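Local coordinates for glycosylation Associate Protein 3 (Streptococcus agalactiae serotype V, PDB 6OYC) that forms part of the Gap123 complex and, as a member of the accessory Sec system family, probably takes part in protein glycosylation and secretion, at residues G27-P35 and N125-H134; K223-N234 and R246-A256. All blocks are in the same frame, centred on the assembly; numbering follows the deposited sequence.

In the fold
The two interactions lie on opposite sides of the chain's centre, their own centres about 34 Å apart, and share no strand or helix. Interaction 1 pairs strands that are distant in sequence and antiparallel, in the mainly beta part of the chain; interaction 2 pairs adjacent parallel strands that helix 231-243 links along the chain. Both are partly buried, and both bury polar side chains (His134; Asn234 and Asn252) alongside the apolar ones. In 27-35 with 125-134 the side-chain contact is led by a phenylalanine pair, with a serine-histidine bond at one end. In 223-234 with 246-256 aliphatic packing is joined by a lysine at one end and two asparagines at the other.

Interaction 1: residues G27-P35 and N125-H134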
ATOM      1  N   GLY C  27       6.298  10.757   0.980  1.00 44.61           N
ATOM      2  CA  GLY C  27       5.295   9.773   1.316  1.00 39.94           C
ATOM      3  C   GLY C  27       5.931   8.464   1.714  1.00 41.55           C
ATOM      4  O   GLY C  27       6.706   8.409   2.670  1.00 46.97           O
ATOM      5  N   LYS C  28       5.639   7.403   0.973  1.00 43.01           N
ATOM      6  CA  LYS C  28       6.322   6.137   1.177  1.00 40.80           C
ATOM      7  C   LYS C  28       7.501   5.951   0.234  1.00 41.27           C
ATOM      8  O   LYS C  28       8.283   5.020   0.428  1.00 46.42           O
ATOM      9  CB  LYS C  28       5.326   4.976   1.019  1.00 40.38           C
ATOM     10  CG  LYS C  28       4.341   4.889   2.201  1.00 43.84           C
ATOM     11  CD  LYS C  28       3.452   3.649   2.167  1.00 48.16           C
ATOM     12  CE  LYS C  28       2.267   3.850   1.217  1.00 52.33           C
ATOM     13  NZ  LYS C  28       1.258   2.756   1.342  1.00 56.22           N
ATOM     14  N   SER C  29       7.662   6.819  -0.756  1.00 38.99           N
ATOM     15  CA  SER C  29       8.687   6.670  -1.774  1.00 36.05           C
ATOM     16  C   SER C  29       9.911   7.523  -1.450  1.00 38.46           C
ATOM     17  O   SER C  29       9.879   8.406  -0.589  1.00 38.82           O
ATOM     18  CB  SER C  29       8.122   7.047  -3.141  1.00 36.29           C
ATOM     19  OG  SER C  29       6.972   6.281  -3.407  1.00 43.51           O
ATOM     20  N   VAL C  30      11.007   7.237  -2.158  1.00 34.97           N
ATOM     21  CA  VAL C  30      12.287   7.898  -1.931  1.00 38.01           C
ATOM     22  C   VAL C  30      12.813   8.428  -3.262  1.00 33.83           C
ATOM     23  O   VAL C  30      12.951   7.670  -4.231  1.00 35.69           O
ATOM     24  CB  VAL C  30      13.311   6.953  -1.275  1.00 34.84           C
ATOM     25  CG1 VAL C  30      14.565   7.713  -0.899  1.00 36.52           C
ATOM     26  CG2 VAL C  30      12.702   6.287  -0.051  1.00 35.53           C
ATOM     27  N   CYS C  31      13.097   9.727  -3.311  1.00 37.75           N
ATOM     28  CA  CYS C  31      13.726  10.355  -4.472  1.00 41.61           C
ATOM     29  C   CYS C  31      15.229  10.523  -4.227  1.00 39.83           C
ATOM     30  O   CYS C  31      15.648  11.120  -3.227  1.00 38.66           O
ATOM     31  CB  CYS C  31      13.081  11.705  -4.792  1.00 38.94           C
ATOM     32  SG  CYS C  31      13.880  12.585  -6.199  1.00 55.91           S
ATOM     33  N   PHE C  32      16.029  10.003  -5.149  1.00 42.53           N
ATOM     34  CA  PHE C  32      17.482   9.988  -5.055  1.00 43.25           C
ATOM     35  C   PHE C  32      18.065  10.937  -6.094  1.00 45.66           C
ATOM     36  O   PHE C  32      17.660  10.925  -7.260  1.00 42.88           O
ATOM     37  CB  PHE C  32      17.989   8.557  -5.265  1.00 43.26           C
ATOM     38  CG  PHE C  32      19.484   8.419  -5.400  1.00 47.27           C
ATOM     39  CD1 PHE C  32      20.167   8.932  -6.503  1.00 48.45           C
ATOM     40  CD2 PHE C  32      20.197   7.695  -4.453  1.00 45.25           C
ATOM     41  CE1 PHE C  32      21.534   8.783  -6.626  1.00 52.35           C
ATOM     42  CE2 PHE C  32      21.557   7.530  -4.573  1.00 48.27           C
ATOM     43  CZ  PHE C  32      22.233   8.074  -5.660  1.00 52.64           C
ATOM     44  N   GLU C  33      19.038  11.741  -5.677  1.00 45.64           N
ATOM     45  CA  GLU C  33      19.729  12.640  -6.593  1.00 47.76           C
ATOM     46  C   GLU C  33      21.198  12.679  -6.202  1.00 51.09           C
ATOM     47  O   GLU C  33      21.554  13.207  -5.143  1.00 48.93           O
ATOM     48  CB  GLU C  33      19.116  14.041  -6.571  1.00 48.17           C
ATOM     49  CG  GLU C  33      19.825  15.021  -7.494  1.00 49.94           C
ATOM     50  CD  GLU C  33      19.525  16.461  -7.140  1.00 55.81           C
ATOM     51  OE1 GLU C  33      18.754  16.689  -6.181  1.00 63.16           O
ATOM     52  OE2 GLU C  33      20.066  17.365  -7.811  1.00 56.46           O
ATOM     53  N   ASN C  34      22.050  12.102  -7.044  1.00 56.93           N
ATOM     54  CA  ASN C  34      23.496  12.183  -6.859  1.00 56.21           C
ATOM     55  C   ASN C  34      24.124  12.294  -8.239  1.00 59.55           C
ATOM     56  O   ASN C  34      24.370  11.285  -8.915  1.00 59.11           O
ATOM     57  CB  ASN C  34      24.039  10.985  -6.082  1.00 54.70           C
ATOM     58  CG  ASN C  34      25.445  11.202  -5.611  1.00 57.07           C
ATOM     59  OD1 ASN C  34      26.229  11.873  -6.282  1.00 55.68           O
ATOM     60  ND2 ASN C  34      25.788  10.632  -4.456  1.00 58.57           N
ATOM     61  N   PRO C  35      24.393  13.521  -8.693  1.00 63.12           N
ATOM     62  CA  PRO C  35      24.869  13.700 -10.071  1.00 63.85           C
ATOM     63  C   PRO C  35      26.238  13.110 -10.291  1.00 63.53           C
ATOM     64  O   PRO C  35      26.578  12.755 -11.425  1.00 70.60           O
ATOM     65  CB  PRO C  35      24.880  15.227 -10.252  1.00 67.11           C
ATOM     66  CG  PRO C  35      24.164  15.790  -9.037  1.00 63.82           C
ATOM     67  CD  PRO C  35      24.360  14.792  -7.952  1.00 61.17           C
ATOM     68  N   ASN C 125      23.051   0.835  -5.925  1.00 58.34           N
ATOM     69  CA  ASN C 125      23.200   1.841  -6.971  1.00 63.74           C
ATOM     70  C   ASN C 125      24.436   1.519  -7.799  1.00 64.82           C
ATOM     71  O   ASN C 125      25.538   1.389  -7.249  1.00 60.85           O
ATOM     72  CB  ASN C 125      23.321   3.242  -6.362  1.00 60.76           C
ATOM     73  CG  ASN C 125      23.355   4.345  -7.419  1.00 63.42           C
ATOM     74  OD1 ASN C 125      22.710   4.238  -8.459  1.00 67.66           O
ATOM     75  ND2 ASN C 125      24.104   5.407  -7.149  1.00 63.85           N
ATOM     76  N   ALA C 126      24.253   1.399  -9.115  1.00 63.30           N
ATOM     77  CA  ALA C 126      25.356   1.122 -10.029  1.00 70.11           C
ATOM     78  C   ALA C 126      25.580   2.282 -11.000  1.00 69.77           C
ATOM     79  O   ALA C 126      25.398   2.126 -12.213  1.00 68.83           O
ATOM     80  CB  ALA C 126      25.087  -0.176 -10.795  1.00 64.85           C
ATOM     81  N   GLY C 127      25.966   3.446 -10.475  1.00 65.54           N
ATOM     82  CA  GLY C 127      26.231   4.621 -11.285  1.00 65.67           C
ATOM     83  C   GLY C 127      25.036   5.487 -11.643  1.00 67.18           C
ATOM     84  O   GLY C 127      25.184   6.384 -12.481  1.00 67.56           O
ATOM     85  N   CYS C 128      23.869   5.268 -11.034  1.00 61.30           N
ATOM     86  CA  CYS C 128      22.676   6.027 -11.390  1.00 60.43           C
ATOM     87  C   CYS C 128      22.650   7.394 -10.711  1.00 62.03           C
ATOM     88  O   CYS C 128      22.968   7.529  -9.526  1.00 61.03           O
ATOM     89  CB  CYS C 128      21.412   5.250 -11.025  1.00 62.22           C
ATOM     90  SG  CYS C 128      19.888   6.141 -11.400  1.00 66.02           S
ATOM     91  N   SER C 129      22.236   8.409 -11.466  1.00 62.89           N
ATOM     92  CA  SER C 129      22.228   9.784 -10.979  1.00 60.61           C
ATOM     93  C   SER C 129      20.899  10.200 -10.364  1.00 55.97           C
ATOM     94  O   SER C 129      20.883  11.057  -9.470  1.00 54.98           O
ATOM     95  CB  SER C 129      22.568  10.742 -12.124  1.00 55.37           C
ATOM     96  OG  SER C 129      23.955  10.688 -12.408  1.00 70.47           O
ATOM     97  N   ASP C 130      19.788   9.641 -10.839  1.00 51.63           N
ATOM     98  CA  ASP C 130      18.467  10.019 -10.365  1.00 49.09           C
ATOM     99  C   ASP C 130      17.544   8.819 -10.470  1.00 48.59           C
ATOM    100  O   ASP C 130      17.482   8.171 -11.517  1.00 47.82           O
ATOM    101  CB  ASP C 130      17.836  11.153 -11.182  1.00 50.26           C
ATOM    102  CG  ASP C 130      18.709  12.361 -11.278  1.00 55.89           C
ATOM    103  OD1 ASP C 130      19.667  12.322 -12.072  1.00 62.56           O
ATOM    104  OD2 ASP C 130      18.420  13.369 -10.596  1.00 62.13           O
ATOM    105  N   PHE C 131      16.811   8.551  -9.394  1.00 46.77           N
ATOM    106  CA  PHE C 131      15.717   7.595  -9.442  1.00 41.91           C
ATOM    107  C   PHE C 131      14.741   7.878  -8.304  1.00 39.78           C
ATOM    108  O   PHE C 131      15.086   8.536  -7.314  1.00 38.20           O
ATOM    109  CB  PHE C 131      16.235   6.152  -9.381  1.00 44.09           C
ATOM    110  CG  PHE C 131      16.910   5.791  -8.074  1.00 41.60           C
ATOM    111  CD1 PHE C 131      16.162   5.380  -6.981  1.00 39.67           C
ATOM    112  CD2 PHE C 131      18.283   5.842  -7.953  1.00 44.32           C
ATOM    113  CE1 PHE C 131      16.778   5.042  -5.791  1.00 45.17           C
ATOM    114  CE2 PHE C 131      18.907   5.499  -6.758  1.00 45.07           C
ATOM    115  CZ  PHE C 131      18.158   5.105  -5.682  1.00 41.08           C
ATOM    116  N   THR C 132      13.518   7.352  -8.458  1.00 37.18           N
ATOM    117  CA  THR C 132      12.503   7.329  -7.409  1.00 38.22           C
ATOM    118  C   THR C 132      12.189   5.878  -7.085  1.00 37.15           C
ATOM    119  O   THR C 132      11.692   5.143  -7.942  1.00 41.40           O
ATOM    120  CB  THR C 132      11.219   8.057  -7.827  1.00 38.65           C
ATOM    121  OG1 THR C 132      11.495   9.447  -8.027  1.00 42.00           O
ATOM    122  CG2 THR C 132      10.148   7.920  -6.737  1.00 33.01           C
ATOM    123  N   PHE C 133      12.471   5.471  -5.853  1.00 37.83           N
ATOM    124  CA  PHE C 133      12.171   4.126  -5.386  1.00 36.74           C
ATOM    125  C   PHE C 133      10.825   4.124  -4.675  1.00 36.25           C
ATOM    126  O   PHE C 133      10.564   4.984  -3.825  1.00 38.23           O
ATOM    127  CB  PHE C 133      13.262   3.616  -4.445  1.00 35.35           C
ATOM    128  CG  PHE C 133      12.927   2.308  -3.784  1.00 37.64           C
ATOM    129  CD1 PHE C 133      13.152   1.105  -4.446  1.00 37.09           C
ATOM    130  CD2 PHE C 133      12.371   2.277  -2.509  1.00 33.34           C
ATOM    131  CE1 PHE C 133      12.836  -0.105  -3.839  1.00 38.32           C
ATOM    132  CE2 PHE C 133      12.059   1.084  -1.902  1.00 32.91           C
ATOM    133  CZ  PHE C 133      12.293  -0.112  -2.560  1.00 35.92           C
ATOM    134  N   HIS C 134       9.979   3.158  -5.017  1.00 36.55           N
ATOM    135  CA  HIS C 134       8.669   3.017  -4.383  1.00 37.05           C
ATOM    136  C   HIS C 134       8.650   1.869  -3.387  1.00 35.11           C
ATOM    137  O   HIS C 134       8.370   2.084  -2.206  1.00 36.12           O
ATOM    138  CB  HIS C 134       7.573   2.823  -5.443  1.00 36.53           C
ATOM    139  CG  HIS C 134       7.474   3.965  -6.398  1.00 39.80           C
ATOM    140  ND1 HIS C 134       7.153   5.242  -5.989  1.00 41.00           N
ATOM    141  CD2 HIS C 134       7.696   4.038  -7.731  1.00 38.97           C
ATOM    142  CE1 HIS C 134       7.164   6.051  -7.034  1.00 41.51           C
ATOM    143  NE2 HIS C 134       7.494   5.348  -8.102  1.00 42.67           N
TER
HETATM  144  O   HOH W   1      10.168   3.097  -0.259  1.00 38.91           O
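Phe32 and Phe131 meet on the buried face of an antiparallel pair, their ring planes 18° apart but slid so far that the rings barely overlap. It is Phe32 CB that sits over the centre of the Phe131 ring, 3.5 Å from its centroid, a CH-pi contact; in return Phe131 CE2 lies above the rim of the Phe32 ring. Phe131 reaches across because its CG stands between the backbone N and the carbonyl carbon (chi1 65°), which turns the ring toward strand 29-33. Ser129 O lies at the edge of the Phe32 ring, while Asn125 ND2 approaches its CZ obliquely at 3.6 Å. Leu43 of strand 41-47 touches both phenylalanines.

At the other end Ser29 OG meets His134 ND1 at 2.8 Å, in the plane of the imidazole. His134 NE2 bonds to Glu77, so the ring is gripped at both nitrogens and its rotation is fixed. A water joins Lys28 O to His134 O just beyond the last strand pair. Val30 with Phe133 and Phe32 with Phe131 form the hydrogen-bonded pairs, the Phe131 N to Phe32 O bond being weak. Strand 29-33 thus lies between strands 22-26 and 130-140 of an antiparallel beta-sheet, with Val30, Phe32, Phe131 and Phe133 on its buried face.

Interaction 2: residues K223-N234 and R246-A256; sequences KINVIAYGTQGN and RITAYINDCFA
Strands 223-227 and 248-251 run parallel, their axes 4.7 Å apart at closest approach and 22° from alignment. Thr248 N and Tyr250 N donate to Ile224 O and Val226 O, and Val226 N and Ala228 N to Thr248 O and Tyr250 O, the alternating pattern of a parallel pair.

On one face Ile247 CD1 lies 3.5 Å from Val226 CG2, while its CG2 branch meets Ile224 CB. The other face carries Asn225 and Tyr250: Asn225 OD1 comes to the ring edge, 3.2 Å from Tyr250 CE1, with amide and ring planes 70° apart, and its ND2 bonds to Asn165. Lys223 points its CB away, but a bend at chi2 (50°) brings NZ back to Thr248 OG1 at 2.9 Å; its approach to Arg246 O is too short to be trusted.

Beyond the strands, two asparagines cross at about a right angle. Asn234 ND2 gives both its hydrogens, one to Asn252 OD1 at 2.9 Å, nearly straight on to that carbonyl, the other to Cys254 O at 2.8 Å, in the amide plane. Asn252 ND2 in turn donates to Tyr229 O. This chain of amides ties the first turn of helix 231-243, and the turn leading into it, to the loop after strand 248-251. Asn234 CB also packs on Phe255 CE1 at 3.3 Å.

The contact closes a beta-alpha-beta crossover. Strand 223-227 pairs on its other side with strand 163-168, and strand 248-251 with strand 289-291; helix 206-218 covers Ile224, and Trp280 meets Phe255 edge-to-face.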
ATOM      1  N   LYS C 223     -29.244   6.318  -5.317  1.00 54.60           N
ATOM      2  CA  LYS C 223     -28.503   6.327  -4.064  1.00 56.86           C
ATOM      3  C   LYS C 223     -27.140   5.685  -4.294  1.00 55.08           C
ATOM      4  O   LYS C 223     -27.051   4.582  -4.846  1.00 55.09           O
ATOM      5  CB  LYS C 223     -29.259   5.579  -2.966  1.00 55.17           C
ATOM      6  CG  LYS C 223     -28.533   5.561  -1.614  1.00 54.37           C
ATOM      7  CD  LYS C 223     -28.077   6.971  -1.211  1.00 56.58           C
ATOM      8  CE  LYS C 223     -27.322   6.996   0.113  1.00 49.35           C
ATOM      9  NZ  LYS C 223     -26.959   8.408   0.463  1.00 51.08           N
ATOM     10  N   ILE C 224     -26.084   6.389  -3.898  1.00 52.20           N
ATOM     11  CA  ILE C 224     -24.725   5.867  -3.953  1.00 48.35           C
ATOM     12  C   ILE C 224     -24.241   5.639  -2.528  1.00 47.97           C
ATOM     13  O   ILE C 224     -24.252   6.558  -1.697  1.00 49.68           O
ATOM     14  CB  ILE C 224     -23.783   6.806  -4.714  1.00 49.38           C
ATOM     15  CG1 ILE C 224     -24.289   7.014  -6.143  1.00 53.80           C
ATOM     16  CG2 ILE C 224     -22.345   6.240  -4.726  1.00 48.08           C
ATOM     17  CD1 ILE C 224     -23.360   7.867  -6.996  1.00 47.43           C
ATOM     18  N   ASN C 225     -23.841   4.409  -2.242  1.00 48.25           N
ATOM     19  CA  ASN C 225     -23.132   4.068  -1.021  1.00 46.69           C
ATOM     20  C   ASN C 225     -21.687   3.742  -1.377  1.00 46.55           C
ATOM     21  O   ASN C 225     -21.427   2.988  -2.325  1.00 46.38           O
ATOM     22  CB  ASN C 225     -23.788   2.887  -0.313  1.00 44.74           C
ATOM     23  CG  ASN C 225     -25.234   3.145   0.021  1.00 47.35           C
ATOM     24  OD1 ASN C 225     -25.548   4.005   0.841  1.00 49.59           O
ATOM     25  ND2 ASN C 225     -26.129   2.382  -0.598  1.00 49.01           N
ATOM     26  N   VAL C 226     -20.752   4.330  -0.644  1.00 44.12           N
ATOM     27  CA  VAL C 226     -19.332   4.054  -0.822  1.00 41.23           C
ATOM     28  C   VAL C 226     -18.878   3.255   0.394  1.00 40.47           C
ATOM     29  O   VAL C 226     -18.902   3.763   1.525  1.00 37.60           O
ATOM     30  CB  VAL C 226     -18.525   5.343  -1.008  1.00 41.74           C
ATOM     31  CG1 VAL C 226     -17.055   5.028  -1.157  1.00 40.06           C
ATOM     32  CG2 VAL C 226     -19.032   6.099  -2.243  1.00 41.40           C
ATOM     33  N   ILE C 227     -18.523   1.984   0.159  1.00 41.07           N
ATOM     34  CA  ILE C 227     -18.129   1.024   1.188  1.00 38.46           C
ATOM     35  C   ILE C 227     -16.621   0.807   1.133  1.00 42.85           C
ATOM     36  O   ILE C 227     -16.045   0.631   0.049  1.00 41.48           O
ATOM     37  CB  ILE C 227     -18.852  -0.321   0.999  1.00 44.48           C
ATOM     38  CG1 ILE C 227     -20.368  -0.126   0.974  1.00 48.01           C
ATOM     39  CG2 ILE C 227     -18.433  -1.325   2.069  1.00 41.15           C
ATOM     40  CD1 ILE C 227     -21.017  -0.765  -0.227  1.00 45.38           C
ATOM     41  N   ALA C 228     -15.986   0.778   2.308  1.00 44.67           N
ATOM     42  CA  ALA C 228     -14.568   0.453   2.412  1.00 40.87           C
ATOM     43  C   ALA C 228     -14.310  -0.422   3.635  1.00 40.57           C
ATOM     44  O   ALA C 228     -15.126  -0.496   4.555  1.00 40.17           O
ATOM     45  CB  ALA C 228     -13.715   1.713   2.485  1.00 41.18           C
ATOM     46  N   TYR C 229     -13.143  -1.079   3.631  1.00 41.29           N
ATOM     47  CA  TYR C 229     -12.738  -2.015   4.677  1.00 37.85           C
ATOM     48  C   TYR C 229     -11.293  -1.856   5.154  1.00 40.68           C
ATOM     49  O   TYR C 229     -10.917  -2.519   6.128  1.00 40.31           O
ATOM     50  CB  TYR C 229     -12.915  -3.458   4.187  1.00 37.60           C
ATOM     51  CG  TYR C 229     -12.057  -3.749   2.992  1.00 40.77           C
ATOM     52  CD1 TYR C 229     -12.514  -3.476   1.703  1.00 40.51           C
ATOM     53  CD2 TYR C 229     -10.772  -4.268   3.144  1.00 38.19           C
ATOM     54  CE1 TYR C 229     -11.728  -3.729   0.605  1.00 39.88           C
ATOM     55  CE2 TYR C 229      -9.977  -4.518   2.047  1.00 39.62           C
ATOM     56  CZ  TYR C 229     -10.460  -4.249   0.779  1.00 42.14           C
ATOM     57  OH  TYR C 229      -9.665  -4.493  -0.321  1.00 42.25           O
ATOM     58  N   GLY C 230     -10.465  -1.047   4.478  1.00 39.85           N
ATOM     59  CA  GLY C 230      -9.079  -0.862   4.853  1.00 36.81           C
ATOM     60  C   GLY C 230      -8.756   0.618   4.964  1.00 37.35           C
ATOM     61  O   GLY C 230      -9.604   1.474   4.710  1.00 36.96           O
ATOM     62  N   THR C 231      -7.495   0.899   5.311  1.00 35.22           N
ATOM     63  CA  THR C 231      -7.141   2.232   5.786  1.00 34.96           C
ATOM     64  C   THR C 231      -7.318   3.289   4.694  1.00 36.78           C
ATOM     65  O   THR C 231      -7.889   4.358   4.944  1.00 34.48           O
ATOM     66  CB  THR C 231      -5.706   2.240   6.348  1.00 36.46           C
ATOM     67  OG1 THR C 231      -4.780   1.835   5.339  1.00 37.67           O
ATOM     68  CG2 THR C 231      -5.574   1.274   7.523  1.00 34.04           C
ATOM     69  N   GLN C 232      -6.852   3.014   3.473  1.00 35.29           N
ATOM     70  CA  GLN C 232      -6.948   4.036   2.433  1.00 35.05           C
ATOM     71  C   GLN C 232      -8.373   4.174   1.897  1.00 38.82           C
ATOM     72  O   GLN C 232      -8.811   5.289   1.583  1.00 35.62           O
ATOM     73  CB  GLN C 232      -5.973   3.737   1.297  1.00 37.26           C
ATOM     74  CG  GLN C 232      -4.502   4.082   1.629  1.00 39.77           C
ATOM     75  CD  GLN C 232      -4.294   5.559   1.927  1.00 40.44           C
ATOM     76  OE1 GLN C 232      -4.810   6.414   1.217  1.00 42.10           O
ATOM     77  NE2 GLN C 232      -3.546   5.864   2.986  1.00 40.23           N
ATOM     78  N   GLY C 233      -9.108   3.061   1.791  1.00 39.15           N
ATOM     79  CA  GLY C 233     -10.504   3.148   1.389  1.00 36.96           C
ATOM     80  C   GLY C 233     -11.356   3.874   2.414  1.00 36.79           C
ATOM     81  O   GLY C 233     -12.190   4.713   2.064  1.00 39.43           O
ATOM     82  N   ASN C 234     -11.177   3.544   3.697  1.00 37.42           N
ATOM     83  CA  ASN C 234     -11.918   4.244   4.742  1.00 37.97           C
ATOM     84  C   ASN C 234     -11.627   5.736   4.690  1.00 36.27           C
ATOM     85  O   ASN C 234     -12.527   6.560   4.859  1.00 37.95           O
ATOM     86  CB  ASN C 234     -11.564   3.692   6.128  1.00 34.72           C
ATOM     87  CG  ASN C 234     -12.031   2.263   6.346  1.00 36.43           C
ATOM     88  OD1 ASN C 234     -13.054   1.842   5.829  1.00 40.55           O
ATOM     89  ND2 ASN C 234     -11.273   1.516   7.134  1.00 37.62           N
ATOM     90  N   ARG C 246     -24.987  13.674  -0.710  1.00 48.84           N
ATOM     91  CA  ARG C 246     -26.008  12.740  -1.174  1.00 46.20           C
ATOM     92  C   ARG C 246     -25.601  11.283  -0.987  1.00 50.49           C
ATOM     93  O   ARG C 246     -26.474  10.413  -0.923  1.00 52.08           O
ATOM     94  CB  ARG C 246     -26.317  12.990  -2.649  1.00 52.25           C
ATOM     95  CG  ARG C 246     -26.973  14.329  -2.956  1.00 57.76           C
ATOM     96  CD  ARG C 246     -28.357  14.126  -3.594  1.00 63.40           C
ATOM     97  NE  ARG C 246     -28.426  12.932  -4.438  1.00 60.41           N
ATOM     98  CZ  ARG C 246     -28.131  12.919  -5.738  1.00 61.98           C
ATOM     99  NH1 ARG C 246     -27.746  14.045  -6.329  1.00 55.84           N
ATOM    100  NH2 ARG C 246     -28.225  11.790  -6.450  1.00 59.31           N
ATOM    101  N   ILE C 247     -24.308  10.987  -0.898  1.00 48.24           N
ATOM    102  CA  ILE C 247     -23.885   9.599  -0.754  1.00 49.29           C
ATOM    103  C   ILE C 247     -23.739   9.251   0.728  1.00 47.43           C
ATOM    104  O   ILE C 247     -23.623  10.118   1.600  1.00 48.09           O
ATOM    105  CB  ILE C 247     -22.579   9.322  -1.530  1.00 49.68           C
ATOM    106  CG1 ILE C 247     -21.396   9.989  -0.847  1.00 46.92           C
ATOM    107  CG2 ILE C 247     -22.674   9.832  -2.959  1.00 48.81           C
ATOM    108  CD1 ILE C 247     -20.181   9.131  -0.857  1.00 52.49           C
ATOM    109  N   THR C 248     -23.775   7.957   1.023  1.00 46.54           N
ATOM    110  CA  THR C 248     -23.497   7.451   2.358  1.00 47.89           C
ATOM    111  C   THR C 248     -22.200   6.656   2.314  1.00 47.10           C
ATOM    112  O   THR C 248     -21.997   5.827   1.415  1.00 43.59           O
ATOM    113  CB  THR C 248     -24.634   6.575   2.892  1.00 50.41           C
ATOM    114  OG1 THR C 248     -25.843   7.339   2.942  1.00 56.63           O
ATOM    115  CG2 THR C 248     -24.314   6.120   4.309  1.00 50.58           C
ATOM    116  N   ALA C 249     -21.321   6.932   3.263  1.00 43.58           N
ATOM    117  CA  ALA C 249     -20.081   6.193   3.415  1.00 43.24           C
ATOM    118  C   ALA C 249     -20.277   5.104   4.455  1.00 41.73           C
ATOM    119  O   ALA C 249     -20.871   5.342   5.511  1.00 41.85           O
ATOM    120  CB  ALA C 249     -18.936   7.120   3.834  1.00 39.76           C
ATOM    121  N   TYR C 250     -19.776   3.910   4.157  1.00 41.52           N
ATOM    122  CA  TYR C 250     -19.721   2.818   5.127  1.00 37.59           C
ATOM    123  C   TYR C 250     -18.259   2.437   5.319  1.00 40.98           C
ATOM    124  O   TYR C 250     -17.601   1.983   4.375  1.00 40.60           O
ATOM    125  CB  TYR C 250     -20.573   1.637   4.668  1.00 41.18           C
ATOM    126  CG  TYR C 250     -22.047   2.005   4.625  1.00 48.40           C
ATOM    127  CD1 TYR C 250     -22.601   2.598   3.493  1.00 46.34           C
ATOM    128  CD2 TYR C 250     -22.871   1.798   5.729  1.00 47.06           C
ATOM    129  CE1 TYR C 250     -23.933   2.951   3.454  1.00 48.29           C
ATOM    130  CE2 TYR C 250     -24.202   2.156   5.700  1.00 49.70           C
ATOM    131  CZ  TYR C 250     -24.724   2.729   4.561  1.00 50.28           C
ATOM    132  OH  TYR C 250     -26.046   3.076   4.522  1.00 60.04           O
ATOM    133  N   ILE C 251     -17.749   2.658   6.532  1.00 38.62           N
ATOM    134  CA  ILE C 251     -16.369   2.353   6.890  1.00 39.63           C
ATOM    135  C   ILE C 251     -16.361   1.464   8.127  1.00 39.32           C
ATOM    136  O   ILE C 251     -17.265   1.532   8.964  1.00 39.82           O
ATOM    137  CB  ILE C 251     -15.544   3.633   7.150  1.00 39.72           C
ATOM    138  CG1 ILE C 251     -16.069   4.370   8.390  1.00 37.27           C
ATOM    139  CG2 ILE C 251     -15.540   4.521   5.927  1.00 38.87           C
ATOM    140  CD1 ILE C 251     -15.139   5.432   8.885  1.00 34.20           C
ATOM    141  N   ASN C 252     -15.325   0.629   8.243  1.00 37.90           N
ATOM    142  CA  ASN C 252     -15.177  -0.250   9.397  1.00 36.65           C
ATOM    143  C   ASN C 252     -14.140   0.242  10.411  1.00 35.81           C
ATOM    144  O   ASN C 252     -13.715  -0.539  11.268  1.00 32.04           O
ATOM    145  CB  ASN C 252     -14.836  -1.674   8.940  1.00 36.46           C
ATOM    146  CG  ASN C 252     -13.490  -1.764   8.258  1.00 37.43           C
ATOM    147  OD1 ASN C 252     -12.774  -0.770   8.129  1.00 36.68           O
ATOM    148  ND2 ASN C 252     -13.129  -2.970   7.820  1.00 34.52           N
ATOM    149  N   ASP C 253     -13.704   1.505  10.312  1.00 35.51           N
ATOM    150  CA  ASP C 253     -12.869   2.140  11.330  1.00 35.09           C
ATOM    151  C   ASP C 253     -11.466   1.525  11.424  1.00 36.51           C
ATOM    152  O   ASP C 253     -10.828   1.578  12.474  1.00 33.82           O
ATOM    153  CB  ASP C 253     -13.552   2.113  12.705  1.00 36.03           C
ATOM    154  CG  ASP C 253     -14.909   2.830  12.710  1.00 40.08           C
ATOM    155  OD1 ASP C 253     -15.027   3.911  12.100  1.00 42.78           O
ATOM    156  OD2 ASP C 253     -15.861   2.314  13.327  1.00 42.05           O
ATOM    157  N   CYS C 254     -10.961   0.934  10.349  1.00 34.62           N
ATOM    158  CA  CYS C 254      -9.576   0.482  10.303  1.00 35.13           C
ATOM    159  C   CYS C 254      -8.729   1.585   9.681  1.00 38.08           C
ATOM    160  O   CYS C 254      -8.899   1.916   8.498  1.00 36.56           O
ATOM    161  CB  CYS C 254      -9.449  -0.813   9.503  1.00 33.52           C
ATOM    162  SG  CYS C 254     -10.201  -2.211  10.333  1.00 40.44           S
ATOM    163  N   PHE C 255      -7.819   2.146  10.476  1.00 35.01           N
ATOM    164  CA  PHE C 255      -7.096   3.346  10.099  1.00 36.02           C
ATOM    165  C   PHE C 255      -5.630   3.247  10.504  1.00 33.79           C
ATOM    166  O   PHE C 255      -5.281   2.614  11.503  1.00 34.61           O
ATOM    167  CB  PHE C 255      -7.717   4.583  10.758  1.00 35.52           C
ATOM    168  CG  PHE C 255      -9.019   5.027  10.136  1.00 37.63           C
ATOM    169  CD1 PHE C 255      -9.073   5.415   8.798  1.00 38.05           C
ATOM    170  CD2 PHE C 255     -10.179   5.087  10.899  1.00 32.38           C
ATOM    171  CE1 PHE C 255     -10.257   5.848   8.235  1.00 39.12           C
ATOM    172  CE2 PHE C 255     -11.376   5.506  10.345  1.00 37.52           C
ATOM    173  CZ  PHE C 255     -11.421   5.889   9.009  1.00 41.45           C
ATOM    174  N   ALA C 256      -4.779   3.881   9.716  1.00 33.76           N
ATOM    175  CA  ALA C 256      -3.454   4.280  10.163  1.00 35.73           C
ATOM    176  C   ALA C 256      -3.535   5.672  10.758  1.00 35.80           C
ATOM    177  O   ALA C 256      -4.554   6.347  10.622  1.00 35.48           O
ATOM    178  CB  ALA C 256      -2.483   4.236   8.989  1.00 37.61           C
TER